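Tryptophanyl-tRNA synthetase (Aeropyrum pernix, PDB 3A04) catalyses the ATP-dependent joining of L-tryptophan to tRNA(Trp), releasing AMP and diphosphate, as a class I aminoacyl-tRNA synthetase. Local coordinates at residues A[39-44]-A[95-100]; A[51-56]-A[245-250]; A[71-76]-A[209-214]; A[83-88]-A[264-269]. One frame throughout, in Å; residues are numbered along the deposited sequence.

Interaction 1: A[39-44]-A[95-100]; sequences AGMEPS and IYLQKN
Tyr96, in the last turn of helix 85-99, reaches the loop 39-44 with its hydroxyl and gives a hydrogen bond to Glu42 O (OH to O 2.5 Å). The ring is put there by chi1 of 166°, which sets CG anti to the backbone N, and Glu42 O lies at its edge. One face carries Ser44 CB in a CH-pi contact, 3.8 Å from the ring centroid; over the opposite face, toward the rim, stands Asn100 ND2, held there by its bond to Tyr96 O. Met41 fills the tight part of the contact: its chain bends at chi3 so that CE comes to 3.7 Å from Tyr96 CE2 and also meets Leu97 CD2. The other side is wet. Two waters donate to Asn100 OD1; one also donates to Gly40 O, in the Schellman motif that ends helix 33-38, and the other accepts from Glu42 N at 3.0 Å. The exposed Glu42 turns its carboxylate away from the helix. Ser44 OG caps Met47 N at the start of helix 45-48, Met41 also packs on Leu36 and on Leu62 of helix 58-66, and the loop thereby joins these three helices to the C-terminal end of helix 85-99.

Interaction 2: A[51-56]-A[245-250]; sequences IIFGHR and YHKLQP
This is a buried antiparallel strand pairing with a classic beta bulge, where strand 52-56 lies against the end of strand 242-246 in the central mixed sheet of the chain. Phe53 and Gly54 both face Tyr245, whose carbonyl oxygen takes the Phe53 N-H (N to O 2.9 Å) nearly along the C=O axis and a weak, longer bond from Gly54 N. Tyr245 N returns a bond to Gly54 O, and past the strand end Lys247 N donates to Ile51 O at 3.0 Å. Between these bonds Ile52 and His246 form a non-hydrogen-bonded pair.

The Phe53 ring folds back over the partner strand because chi1 of 65° holds CG between the backbone N and the carbonyl carbon. Tyr245 CB sits over one face of the Phe53 ring, 4.1 Å from its centroid, while Lys247 N lies in plane at the edge and Lys247 CG touches Phe53 CD2 at 3.5 Å. An alanine in place of Phe53 would probably leave a gap beside Tyr245 CB and Lys247 CG, with the lysine stem freer to move.

The Tyr245 ring turns its edge to the backbone from Gly54 to Arg56. Its OH stands over a face of the Arg56 guanidinium, 3.2 Å from NH2 but at too poor an angle for a hydrogen bond; Asp219 binds both groups instead.

Strand 52-56 also bonds to Phe29 and Arg27 on its other side, helix 219-231 packs on Arg56 and Tyr245, and helices 45-48 and 304-313 pack against Ile51.

Interaction 3: A[71-76]-A[209-214]; sequences VAVLTG and HVVVPV
Ala72 and Val73 pair in parallel with Val210 and Val211, and three backbone hydrogen bonds join the strands. Ala72 N donates to His209 O at 3.0 Å, Val211 N to Ala72 O at 2.9 Å, and Leu74 N to Val211 O at 3.1 Å. Two CA-H...O contacts reinforce the same acceptors: Val210 CA approaches Ala72 O, and Val73 CA lies 3.2 Å from Val211 O. The segments 72-76 and 210-214 are parallel in sense, with 38° between their directions, and the direct bonding ends at Leu74. There Pro213, which has no N-H to give, brings CD to 3.5 Å from Leu74 O, and that buried carbonyl has no hydrogen-bond partner in the model.

A water takes over beyond this point, donating to Pro213 O and lying 2.7 Å from Thr75 OG1.

The apolar contacts divide between the two faces of the sheet. On the face of Val73 and Val211, Val211 CG1 meets Val73 CB; Val73 CG2, anti to the backbone N, lies 3.6 Å from Pro213 CD, the two side chains crossing at about a right angle. On the face of Ala72 and Val210, Val210 CG1 touches Leu74 CB at 3.8 Å. Before the paired residues, Val71 CG1 packs on His209 CB, while the imidazole ND1 of His209 is bonded to Glu239.

Strand 103-108 pairs with the other edge of strand 72-77, as befits the parallel core of a class I Rossmann-type domain; Leu94 and Leu97 of helix 85-99 pack on Val73, and Phe58 of helix 58-66 on Val211.

Interaction 4: A[83-88]-A[264-269]; sequences FHFGHK and STIFLT
The HIGH-region motif, at the start of helix 85-99, meets the loop 264-269 that follows the KMSKS region. Phe83 O receives the one direct hydrogen bond between the segments, from Leu268 N at 3.0 Å, in the carbonyl plane and nearly straight at 166°; a water donates to the same oxygen and accepts from Thr269 OG1. Leu268 CD1 wedges between two aromatic rings, lying in plane at the edge of Phe83 and 3.7 Å from Phe85 CD1. The Phe85 ring runs side by side with Ile266, CE1 to CG2 3.6 Å, and turns its edge to Ile266 O, which is 3.3 Å from Phe85 CD1. An alanine in place of Phe85 would probably open a gap beside Ile266 and Leu268 and leave both side chains freer to turn. His84 CB rests against Phe267 CD1 at 3.6 Å.

The motif's own histidines form a capping box: His84 N donates to His87 ND1 at 3.0 Å, in the imidazole plane, and His84 ND1 accepts a weak bond from Gly86 N. His87 CE1 stands over the centre of the His84 ring. Thr265 OG1 is bonded to Ser258 O of the KMSKS region.

Contact between the HIGH region and the loop after the KMSKS region therefore rests on one direct backbone bond, water-mediated links and apolar packing, while the histidine nitrogens named here are engaged in capping the helix start.

Interactions 2, 3 and 4 are buried, whereas interaction 1 is only partly so; waters bridge its segments through an asparagine side chain, and waters also bridge interactions 3 and 4. Interactions 2 and 3 belong to one sheet, the first antiparallel and bulged, the second parallel, its direct bonding ended at a proline; they meet where His246 N approaches Val214 O at 2.9 Å, a probable hydrogen bond. Interactions 1 and 4 use opposite ends of helix 85-99, their centres about 24 Å apart: a tyrosine hydroxyl grips a loop at one end, and aromatic and aliphatic packing dominates at the other. Leu97 links interaction 1 to Val73 of interaction 3, and Gln249 of interaction 2 touches Phe85 of interaction 4.

Interaction 1: A[39-44]-A[95-100]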
loop_
_atom_site.group_PDB
_atom_site.type_symbol
_atom_site.label_atom_id
_atom_site.label_comp_id
_atom_site.label_asym_id
_atom_site.label_seq_id
_atom_site.Cartn_x
_atom_site.Cartn_y
_atom_site.Cartn_z
ATOM N N ALA A 39 -0.072 33.724 -19.306
ATOM C CA ALA A 39 0.765 33.331 -18.153
ATOM C C ALA A 39 2.231 33.869 -18.202
ATOM O O ALA A 39 3.037 33.600 -17.287
ATOM C CB ALA A 39 0.695 31.787 -17.887
ATOM N N GLY A 40 2.562 34.673 -19.227
ATOM C CA GLY A 40 3.900 35.265 -19.292
ATOM C C GLY A 40 4.987 34.259 -19.711
ATOM O O GLY A 40 6.095 34.383 -19.288
ATOM N N MET A 41 4.655 33.303 -20.580
ATOM C CA MET A 41 5.520 32.176 -20.905
ATOM C C MET A 41 5.630 32.159 -22.418
ATOM O O MET A 41 4.633 32.353 -23.083
ATOM C CB MET A 41 4.900 30.846 -20.383
ATOM C CG MET A 41 4.894 30.727 -18.843
ATOM S SD MET A 41 4.079 29.199 -18.284
ATOM C CE MET A 41 5.074 27.888 -19.107
ATOM N N GLU A 42 6.831 31.930 -22.948
ATOM C CA GLU A 42 6.995 31.659 -24.382
ATOM C C GLU A 42 7.236 30.165 -24.600
ATOM O O GLU A 42 7.882 29.535 -23.752
ATOM C CB GLU A 42 8.189 32.449 -24.942
ATOM C CG GLU A 42 7.943 33.953 -25.023
ATOM C CD GLU A 42 6.919 34.367 -26.115
ATOM O OE1 GLU A 42 6.850 33.738 -27.209
ATOM O OE2 GLU A 42 6.161 35.338 -25.868
ATOM N N PRO A 43 6.706 29.607 -25.708
ATOM C CA PRO A 43 6.836 28.189 -25.883
ATOM C C PRO A 43 8.334 27.810 -25.943
ATOM O O PRO A 43 9.168 28.574 -26.488
ATOM C CB PRO A 43 6.172 27.913 -27.234
ATOM C CG PRO A 43 5.368 29.197 -27.579
ATOM C CD PRO A 43 5.998 30.287 -26.826
ATOM N N SER A 44 8.637 26.632 -25.405
ATOM C CA SER A 44 9.977 26.006 -25.524
ATOM C C SER A 44 10.188 25.515 -26.945
ATOM O O SER A 44 9.216 25.406 -27.708
ATOM C CB SER A 44 9.965 24.794 -24.582
ATOM O OG SER A 44 9.134 23.767 -25.128
ATOM N N ILE A 95 12.759 21.341 -16.674
ATOM C CA ILE A 95 13.586 22.549 -16.462
ATOM C C ILE A 95 12.899 23.737 -17.072
ATOM O O ILE A 95 12.840 24.804 -16.497
ATOM C CB ILE A 95 15.017 22.372 -17.132
ATOM C CG1 ILE A 95 15.765 21.294 -16.307
ATOM C CG2 ILE A 95 15.802 23.693 -17.160
ATOM C CD1 ILE A 95 17.124 20.796 -16.916
ATOM N N TYR A 96 12.363 23.576 -18.250
ATOM C CA TYR A 96 11.611 24.707 -18.818
ATOM C C TYR A 96 10.504 25.184 -17.821
ATOM O O TYR A 96 10.363 26.369 -17.497
ATOM C CB TYR A 96 10.981 24.238 -20.176
ATOM C CG TYR A 96 9.913 25.196 -20.678
ATOM C CD1 TYR A 96 10.268 26.374 -21.379
ATOM C CD2 TYR A 96 8.521 24.907 -20.477
ATOM C CE1 TYR A 96 9.261 27.271 -21.860
ATOM C CE2 TYR A 96 7.534 25.830 -20.908
ATOM C CZ TYR A 96 7.918 27.001 -21.623
ATOM O OH TYR A 96 6.937 27.931 -22.059
ATOM N N LEU A 97 9.675 24.238 -17.376
ATOM C CA LEU A 97 8.598 24.631 -16.477
ATOM C C LEU A 97 9.191 25.214 -15.211
ATOM O O LEU A 97 8.671 26.175 -14.734
ATOM C CB LEU A 97 7.657 23.411 -16.190
ATOM C CG LEU A 97 6.994 22.888 -17.506
ATOM C CD1 LEU A 97 6.359 21.516 -17.279
ATOM C CD2 LEU A 97 5.832 23.849 -17.962
ATOM N N GLN A 98 10.274 24.655 -14.670
ATOM C CA GLN A 98 10.822 25.205 -13.439
ATOM C C GLN A 98 11.275 26.669 -13.638
ATOM O O GLN A 98 11.018 27.522 -12.768
ATOM C CB GLN A 98 12.009 24.392 -12.962
ATOM C CG GLN A 98 12.593 24.834 -11.617
ATOM C CD GLN A 98 13.509 23.775 -11.079
ATOM O OE1 GLN A 98 14.601 23.589 -11.584
ATOM N NE2 GLN A 98 13.067 23.041 -10.049
ATOM N N LYS A 99 12.001 26.946 -14.725
ATOM C CA LYS A 99 12.393 28.353 -14.966
ATOM C C LYS A 99 11.168 29.256 -15.142
ATOM O O LYS A 99 11.312 30.444 -15.045
ATOM C CB LYS A 99 13.221 28.476 -16.264
ATOM C CG LYS A 99 14.559 27.750 -16.171
ATOM C CD LYS A 99 15.233 27.732 -17.548
ATOM C CE LYS A 99 16.732 27.342 -17.404
ATOM N NZ LYS A 99 17.261 26.976 -18.810
ATOM N N ASN A 100 10.029 28.711 -15.562
ATOM C CA ASN A 100 8.792 29.564 -15.681
ATOM C C ASN A 100 7.907 29.505 -14.417
ATOM O O ASN A 100 6.755 29.863 -14.431
ATOM C CB ASN A 100 8.039 29.188 -16.944
ATOM C CG ASN A 100 8.747 29.671 -18.170
ATOM O OD1 ASN A 100 8.609 30.849 -18.531
ATOM N ND2 ASN A 100 9.558 28.809 -18.794
HETATM O O HOH W 1 7.800 32.735 -17.187
HETATM O O HOH W 2 8.936 31.981 -20.863
#

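Interaction 2: A[51-56]-A[245-250]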
loop_
_atom_site.group_PDB
_atom_site.type_symbol
_atom_site.label_atom_id
_atom_site.label_comp_id
_atom_site.label_asym_id
_atom_site.label_seq_id
_atom_site.Cartn_x
_atom_site.Cartn_y
_atom_site.Cartn_z
ATOM N N ILE A 51 6.998 18.635 -30.994
ATOM C CA ILE A 51 7.356 17.362 -30.321
ATOM C C ILE A 51 6.415 17.220 -29.098
ATOM O O ILE A 51 5.939 16.142 -28.780
ATOM C CB ILE A 51 8.838 17.393 -29.850
ATOM C CG1 ILE A 51 9.714 17.308 -31.132
ATOM C CG2 ILE A 51 9.143 16.201 -28.811
ATOM C CD1 ILE A 51 11.212 17.718 -30.946
ATOM N N ILE A 52 6.182 18.313 -28.423
ATOM C CA ILE A 52 5.042 18.372 -27.484
ATOM C C ILE A 52 3.791 18.696 -28.290
ATOM O O ILE A 52 3.569 19.829 -28.660
ATOM C CB ILE A 52 5.323 19.396 -26.436
ATOM C CG1 ILE A 52 6.571 18.918 -25.614
ATOM C CG2 ILE A 52 4.144 19.474 -25.417
ATOM C CD1 ILE A 52 6.944 19.998 -24.673
ATOM N N PHE A 53 3.007 17.683 -28.602
ATOM C CA PHE A 53 1.949 17.857 -29.622
ATOM C C PHE A 53 0.505 17.959 -29.028
ATOM O O PHE A 53 -0.454 18.369 -29.734
ATOM C CB PHE A 53 1.969 16.695 -30.576
ATOM C CG PHE A 53 1.624 15.383 -29.955
ATOM C CD1 PHE A 53 0.279 14.957 -29.849
ATOM C CD2 PHE A 53 2.635 14.543 -29.489
ATOM C CE1 PHE A 53 -0.018 13.703 -29.291
ATOM C CE2 PHE A 53 2.357 13.330 -28.958
ATOM C CZ PHE A 53 1.019 12.882 -28.850
ATOM N N GLY A 54 0.361 17.586 -27.737
ATOM C CA GLY A 54 -0.970 17.429 -27.151
ATOM C C GLY A 54 -1.023 17.933 -25.725
ATOM O O GLY A 54 0.048 18.114 -25.060
ATOM N N HIS A 55 -2.259 18.159 -25.228
ATOM C CA HIS A 55 -2.419 18.454 -23.782
ATOM C C HIS A 55 -3.825 17.994 -23.369
ATOM O O HIS A 55 -4.713 17.818 -24.230
ATOM C CB HIS A 55 -2.271 19.944 -23.448
ATOM C CG HIS A 55 -3.547 20.710 -23.646
ATOM N ND1 HIS A 55 -4.397 21.024 -22.607
ATOM C CD2 HIS A 55 -4.131 21.204 -24.780
ATOM C CE1 HIS A 55 -5.455 21.674 -23.084
ATOM N NE2 HIS A 55 -5.324 21.784 -24.401
ATOM N N ARG A 56 -4.000 17.769 -22.074
ATOM C CA ARG A 56 -5.365 17.645 -21.531
ATOM C C ARG A 56 -5.402 18.481 -20.270
ATOM O O ARG A 56 -4.596 18.258 -19.350
ATOM C CB ARG A 56 -5.729 16.190 -21.286
ATOM C CG ARG A 56 -7.214 16.039 -20.713
ATOM C CD ARG A 56 -7.587 14.585 -20.688
ATOM N NE ARG A 56 -6.652 13.775 -19.866
ATOM C CZ ARG A 56 -6.246 12.556 -20.191
ATOM N NH1 ARG A 56 -6.725 11.945 -21.274
ATOM N NH2 ARG A 56 -5.367 11.903 -19.409
ATOM N N TYR A 245 1.713 16.036 -23.886
ATOM C CA TYR A 245 1.976 14.765 -24.593
ATOM C C TYR A 245 3.095 14.967 -25.574
ATOM O O TYR A 245 3.052 15.933 -26.348
ATOM C CB TYR A 245 0.750 14.171 -25.350
ATOM C CG TYR A 245 -0.304 13.783 -24.399
ATOM C CD1 TYR A 245 -1.243 14.726 -23.985
ATOM C CD2 TYR A 245 -0.351 12.487 -23.869
ATOM C CE1 TYR A 245 -2.233 14.419 -23.034
ATOM C CE2 TYR A 245 -1.362 12.162 -22.917
ATOM C CZ TYR A 245 -2.298 13.127 -22.553
ATOM O OH TYR A 245 -3.256 12.861 -21.589
ATOM N N HIS A 246 4.128 14.123 -25.462
ATOM C CA HIS A 246 5.261 14.272 -26.358
ATOM C C HIS A 246 5.369 13.037 -27.268
ATOM O O HIS A 246 4.979 11.948 -26.881
ATOM C CB HIS A 246 6.566 14.562 -25.577
ATOM C CG HIS A 246 6.875 13.556 -24.498
ATOM N ND1 HIS A 246 7.045 13.913 -23.186
ATOM C CD2 HIS A 246 7.033 12.216 -24.542
ATOM C CE1 HIS A 246 7.281 12.840 -22.457
ATOM N NE2 HIS A 246 7.301 11.793 -23.257
ATOM N N LYS A 247 5.902 13.199 -28.484
ATOM C CA LYS A 247 6.212 12.026 -29.322
ATOM C C LYS A 247 7.489 11.436 -28.799
ATOM O O LYS A 247 8.394 12.165 -28.487
ATOM C CB LYS A 247 6.469 12.455 -30.771
ATOM C CG LYS A 247 5.351 13.389 -31.315
ATOM C CD LYS A 247 5.869 14.257 -32.468
ATOM C CE LYS A 247 5.448 13.646 -33.791
ATOM N NZ LYS A 247 5.607 14.712 -34.816
ATOM N N LEU A 248 7.571 10.139 -28.679
ATOM C CA LEU A 248 8.806 9.512 -28.206
ATOM C C LEU A 248 9.927 9.570 -29.296
ATOM O O LEU A 248 9.673 9.366 -30.493
ATOM C CB LEU A 248 8.526 8.052 -27.855
ATOM C CG LEU A 248 7.557 7.695 -26.679
ATOM C CD1 LEU A 248 6.179 8.296 -26.920
ATOM C CD2 LEU A 248 7.409 6.150 -26.538
ATOM N N GLN A 249 11.146 9.813 -28.860
ATOM C CA GLN A 249 12.263 9.793 -29.753
ATOM C C GLN A 249 12.611 8.335 -30.002
ATOM O O GLN A 249 12.754 7.550 -29.067
ATOM C CB GLN A 249 13.485 10.501 -29.142
ATOM C CG GLN A 249 14.663 10.688 -30.185
ATOM C CD GLN A 249 15.920 11.326 -29.565
ATOM O OE1 GLN A 249 15.920 11.669 -28.374
ATOM N NE2 GLN A 249 17.029 11.397 -30.341
ATOM N N PRO A 250 12.734 7.975 -31.276
ATOM C CA PRO A 250 13.141 6.615 -31.589
ATOM C C PRO A 250 14.618 6.433 -31.217
ATOM O O PRO A 250 15.368 7.425 -31.112
ATOM C CB PRO A 250 12.899 6.516 -33.088
ATOM C CG PRO A 250 12.937 7.941 -33.591
ATOM C CD PRO A 250 12.695 8.857 -32.440
#

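Interaction 3: A[71-76]-A[209-214]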
loop_
_atom_site.group_PDB
_atom_site.type_symbol
_atom_site.label_atom_id
_atom_site.label_comp_id
_atom_site.label_asym_id
_atom_site.label_seq_id
_atom_site.Cartn_x
_atom_site.Cartn_y
_atom_site.Cartn_z
ATOM N N VAL A 71 1.802 26.651 -9.260
ATOM C CA VAL A 71 1.396 25.411 -10.016
ATOM C C VAL A 71 2.583 24.430 -10.030
ATOM O O VAL A 71 3.693 24.859 -9.739
ATOM C CB VAL A 71 0.879 25.653 -11.433
ATOM C CG1 VAL A 71 -0.469 26.344 -11.385
ATOM C CG2 VAL A 71 1.878 26.502 -12.374
ATOM N N ALA A 72 2.342 23.155 -10.328
ATOM C CA ALA A 72 3.382 22.129 -10.175
ATOM C C ALA A 72 3.439 21.206 -11.383
ATOM O O ALA A 72 2.486 21.084 -12.139
ATOM C CB ALA A 72 3.179 21.281 -8.863
ATOM N N VAL A 73 4.595 20.586 -11.563
ATOM C CA VAL A 73 4.728 19.517 -12.518
ATOM C C VAL A 73 5.333 18.364 -11.753
ATOM O O VAL A 73 6.172 18.579 -10.832
ATOM C CB VAL A 73 5.631 19.946 -13.774
ATOM C CG1 VAL A 73 7.021 20.462 -13.341
ATOM C CG2 VAL A 73 5.782 18.736 -14.722
ATOM N N LEU A 74 4.936 17.137 -12.116
ATOM C CA LEU A 74 5.368 15.964 -11.418
ATOM C C LEU A 74 5.753 14.923 -12.454
ATOM O O LEU A 74 5.028 14.765 -13.466
ATOM C CB LEU A 74 4.171 15.428 -10.530
ATOM C CG LEU A 74 4.722 14.103 -9.954
ATOM C CD1 LEU A 74 5.059 13.977 -8.514
ATOM C CD2 LEU A 74 4.086 12.787 -10.571
ATOM N N THR A 75 6.858 14.187 -12.253
ATOM C CA THR A 75 7.018 12.984 -13.046
ATOM C C THR A 75 7.751 11.956 -12.192
ATOM O O THR A 75 8.295 12.290 -11.116
ATOM C CB THR A 75 7.893 13.298 -14.356
ATOM O OG1 THR A 75 7.923 12.131 -15.176
ATOM C CG2 THR A 75 9.340 13.626 -13.916
ATOM N N GLY A 76 7.802 10.707 -12.642
ATOM C CA GLY A 76 8.543 9.694 -11.945
ATOM C C GLY A 76 9.591 9.029 -12.821
ATOM O O GLY A 76 9.406 8.955 -14.052
ATOM N N HIS A 209 -3.100 22.248 -8.711
ATOM C CA HIS A 209 -2.981 22.285 -10.165
ATOM C C HIS A 209 -1.609 21.650 -10.561
ATOM O O HIS A 209 -0.562 22.271 -10.346
ATOM C CB HIS A 209 -3.071 23.731 -10.569
ATOM C CG HIS A 209 -4.341 24.383 -10.111
ATOM N ND1 HIS A 209 -5.551 24.039 -10.668
ATOM C CD2 HIS A 209 -4.617 25.266 -9.119
ATOM C CE1 HIS A 209 -6.529 24.689 -10.055
ATOM N NE2 HIS A 209 -6.001 25.414 -9.096
ATOM N N VAL A 210 -1.646 20.445 -11.111
ATOM C CA VAL A 210 -0.407 19.693 -11.390
ATOM C C VAL A 210 -0.468 19.232 -12.828
ATOM O O VAL A 210 -1.504 18.773 -13.281
ATOM C CB VAL A 210 -0.360 18.361 -10.588
ATOM C CG1 VAL A 210 1.088 17.689 -10.721
ATOM C CG2 VAL A 210 -0.685 18.607 -9.193
ATOM N N VAL A 211 0.661 19.292 -13.543
ATOM C CA VAL A 211 0.660 18.793 -14.906
ATOM C C VAL A 211 1.674 17.661 -14.946
ATOM O O VAL A 211 2.660 17.663 -14.196
ATOM C CB VAL A 211 0.988 19.947 -15.953
ATOM C CG1 VAL A 211 2.446 20.650 -15.675
ATOM C CG2 VAL A 211 0.848 19.399 -17.419
ATOM N N VAL A 212 1.409 16.631 -15.749
ATOM C CA VAL A 212 2.318 15.490 -15.849
ATOM C C VAL A 212 2.706 15.355 -17.322
ATOM O O VAL A 212 1.802 15.170 -18.204
ATOM C CB VAL A 212 1.596 14.212 -15.433
ATOM C CG1 VAL A 212 2.539 12.959 -15.412
ATOM C CG2 VAL A 212 0.926 14.387 -13.978
ATOM N N PRO A 213 4.035 15.409 -17.635
ATOM C CA PRO A 213 4.373 15.259 -19.047
ATOM C C PRO A 213 4.551 13.805 -19.413
ATOM O O PRO A 213 5.310 13.102 -18.741
ATOM C CB PRO A 213 5.698 16.025 -19.170
ATOM C CG PRO A 213 6.395 15.882 -17.807
ATOM C CD PRO A 213 5.186 15.814 -16.803
ATOM N N VAL A 214 3.898 13.330 -20.466
ATOM C CA VAL A 214 3.924 11.890 -20.743
ATOM C C VAL A 214 3.916 11.630 -22.261
ATOM O O VAL A 214 3.714 12.565 -23.047
ATOM C CB VAL A 214 2.680 11.113 -20.205
ATOM C CG1 VAL A 214 2.578 11.086 -18.680
ATOM C CG2 VAL A 214 1.401 11.667 -20.761
HETATM O O HOH W 3 5.627 11.685 -16.465
#

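Interaction 4: A[83-88]-A[264-269]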
loop_
_atom_site.group_PDB
_atom_site.type_symbol
_atom_site.label_atom_id
_atom_site.label_comp_id
_atom_site.label_asym_id
_atom_site.label_seq_id
_atom_site.Cartn_x
_atom_site.Cartn_y
_atom_site.Cartn_z
ATOM N N PHE A 83 20.993 6.630 -17.293
ATOM C CA PHE A 83 20.233 7.776 -17.765
ATOM C C PHE A 83 20.598 8.098 -19.219
ATOM O O PHE A 83 21.814 8.304 -19.553
ATOM C CB PHE A 83 20.600 8.945 -16.847
ATOM C CG PHE A 83 19.760 10.171 -17.027
ATOM C CD1 PHE A 83 20.054 11.081 -18.018
ATOM C CD2 PHE A 83 18.668 10.407 -16.164
ATOM C CE1 PHE A 83 19.315 12.272 -18.155
ATOM C CE2 PHE A 83 17.961 11.552 -16.275
ATOM C CZ PHE A 83 18.271 12.492 -17.295
ATOM N N HIS A 84 19.573 8.209 -20.075
ATOM C CA HIS A 84 19.777 8.340 -21.500
ATOM C C HIS A 84 19.018 9.540 -22.071
ATOM O O HIS A 84 18.373 10.301 -21.310
ATOM C CB HIS A 84 19.511 6.974 -22.236
ATOM C CG HIS A 84 18.130 6.415 -22.029
ATOM N ND1 HIS A 84 16.983 7.163 -22.217
ATOM C CD2 HIS A 84 17.712 5.184 -21.622
ATOM C CE1 HIS A 84 15.915 6.404 -21.993
ATOM N NE2 HIS A 84 16.332 5.193 -21.667
ATOM N N PHE A 85 19.102 9.756 -23.392
ATOM C CA PHE A 85 18.414 10.905 -23.994
ATOM C C PHE A 85 16.871 10.819 -23.976
ATOM O O PHE A 85 16.231 11.835 -24.138
ATOM C CB PHE A 85 18.939 11.105 -25.453
ATOM C CG PHE A 85 20.225 11.916 -25.471
ATOM C CD1 PHE A 85 21.434 11.364 -25.078
ATOM C CD2 PHE A 85 20.185 13.258 -25.800
ATOM C CE1 PHE A 85 22.628 12.208 -25.071
ATOM C CE2 PHE A 85 21.278 14.039 -25.784
ATOM C CZ PHE A 85 22.517 13.523 -25.410
ATOM N N GLY A 86 16.314 9.621 -23.807
ATOM C CA GLY A 86 14.843 9.486 -23.543
ATOM C C GLY A 86 14.534 10.209 -22.218
ATOM O O GLY A 86 13.631 11.009 -22.119
ATOM N N HIS A 87 15.338 9.952 -21.197
ATOM C CA HIS A 87 15.120 10.570 -19.901
ATOM C C HIS A 87 15.391 12.048 -20.027
ATOM O O HIS A 87 14.666 12.890 -19.441
ATOM C CB HIS A 87 16.022 9.951 -18.805
ATOM C CG HIS A 87 15.882 8.458 -18.639
ATOM N ND1 HIS A 87 16.922 7.569 -18.864
ATOM C CD2 HIS A 87 14.820 7.694 -18.278
ATOM C CE1 HIS A 87 16.515 6.332 -18.607
ATOM N NE2 HIS A 87 15.258 6.391 -18.183
ATOM N N LYS A 88 16.428 12.440 -20.795
ATOM C CA LYS A 88 16.713 13.857 -20.881
ATOM C C LYS A 88 15.539 14.672 -21.414
ATOM O O LYS A 88 15.374 15.845 -21.007
ATOM C CB LYS A 88 18.000 14.111 -21.770
ATOM C CG LYS A 88 18.222 15.574 -22.202
ATOM C CD LYS A 88 19.634 15.714 -22.909
ATOM C CE LYS A 88 19.918 17.152 -23.427
ATOM N NZ LYS A 88 18.787 17.578 -24.240
ATOM N N SER A 264 21.607 1.581 -29.209
ATOM C CA SER A 264 20.708 2.523 -29.784
ATOM C C SER A 264 20.247 3.628 -28.851
ATOM O O SER A 264 19.310 4.376 -29.170
ATOM C CB SER A 264 19.534 1.791 -30.404
ATOM O OG SER A 264 20.043 0.937 -31.421
ATOM N N THR A 265 20.956 3.736 -27.719
ATOM C CA THR A 265 20.784 4.842 -26.797
ATOM C C THR A 265 22.171 5.397 -26.405
ATOM O O THR A 265 22.987 4.659 -25.858
ATOM C CB THR A 265 20.005 4.371 -25.481
ATOM O OG1 THR A 265 20.669 3.220 -24.943
ATOM C CG2 THR A 265 18.635 3.804 -25.870
ATOM N N ILE A 266 22.365 6.688 -26.588
ATOM C CA ILE A 266 23.478 7.400 -25.940
ATOM C C ILE A 266 23.232 7.668 -24.464
ATOM O O ILE A 266 22.245 8.310 -24.100
ATOM C CB ILE A 266 23.706 8.787 -26.543
ATOM C CG1 ILE A 266 23.668 8.742 -28.092
ATOM C CG2 ILE A 266 24.927 9.505 -25.812
ATOM C CD1 ILE A 266 24.810 8.142 -28.785
ATOM N N PHE A 267 24.116 7.180 -23.591
ATOM C CA PHE A 267 23.977 7.497 -22.186
ATOM C C PHE A 267 24.667 8.801 -21.893
ATOM O O PHE A 267 25.740 9.147 -22.487
ATOM C CB PHE A 267 24.546 6.321 -21.348
ATOM C CG PHE A 267 23.800 5.047 -21.603
ATOM C CD1 PHE A 267 22.419 4.976 -21.357
ATOM C CD2 PHE A 267 24.439 3.927 -22.106
ATOM C CE1 PHE A 267 21.689 3.800 -21.620
ATOM C CE2 PHE A 267 23.724 2.707 -22.353
ATOM C CZ PHE A 267 22.365 2.652 -22.124
ATOM N N LEU A 268 24.117 9.572 -20.973
ATOM C CA LEU A 268 24.772 10.857 -20.614
ATOM C C LEU A 268 26.190 10.692 -20.037
ATOM O O LEU A 268 26.979 11.664 -20.019
ATOM C CB LEU A 268 23.890 11.702 -19.713
ATOM C CG LEU A 268 23.071 12.508 -20.772
ATOM C CD1 LEU A 268 21.986 11.652 -21.393
ATOM C CD2 LEU A 268 22.522 13.775 -20.294
ATOM N N THR A 269 26.476 9.494 -19.553
ATOM C CA THR A 269 27.837 9.218 -19.009
ATOM C C THR A 269 28.807 8.566 -20.027
ATOM O O THR A 269 29.953 8.244 -19.672
ATOM C CB THR A 269 27.749 8.293 -17.716
ATOM O OG1 THR A 269 27.058 7.108 -18.084
ATOM C CG2 THR A 269 27.000 9.025 -16.618
HETATM O O HOH W 4 24.078 8.006 -18.175
HETATM O O HOH W 5 19.332 7.593 -25.660
#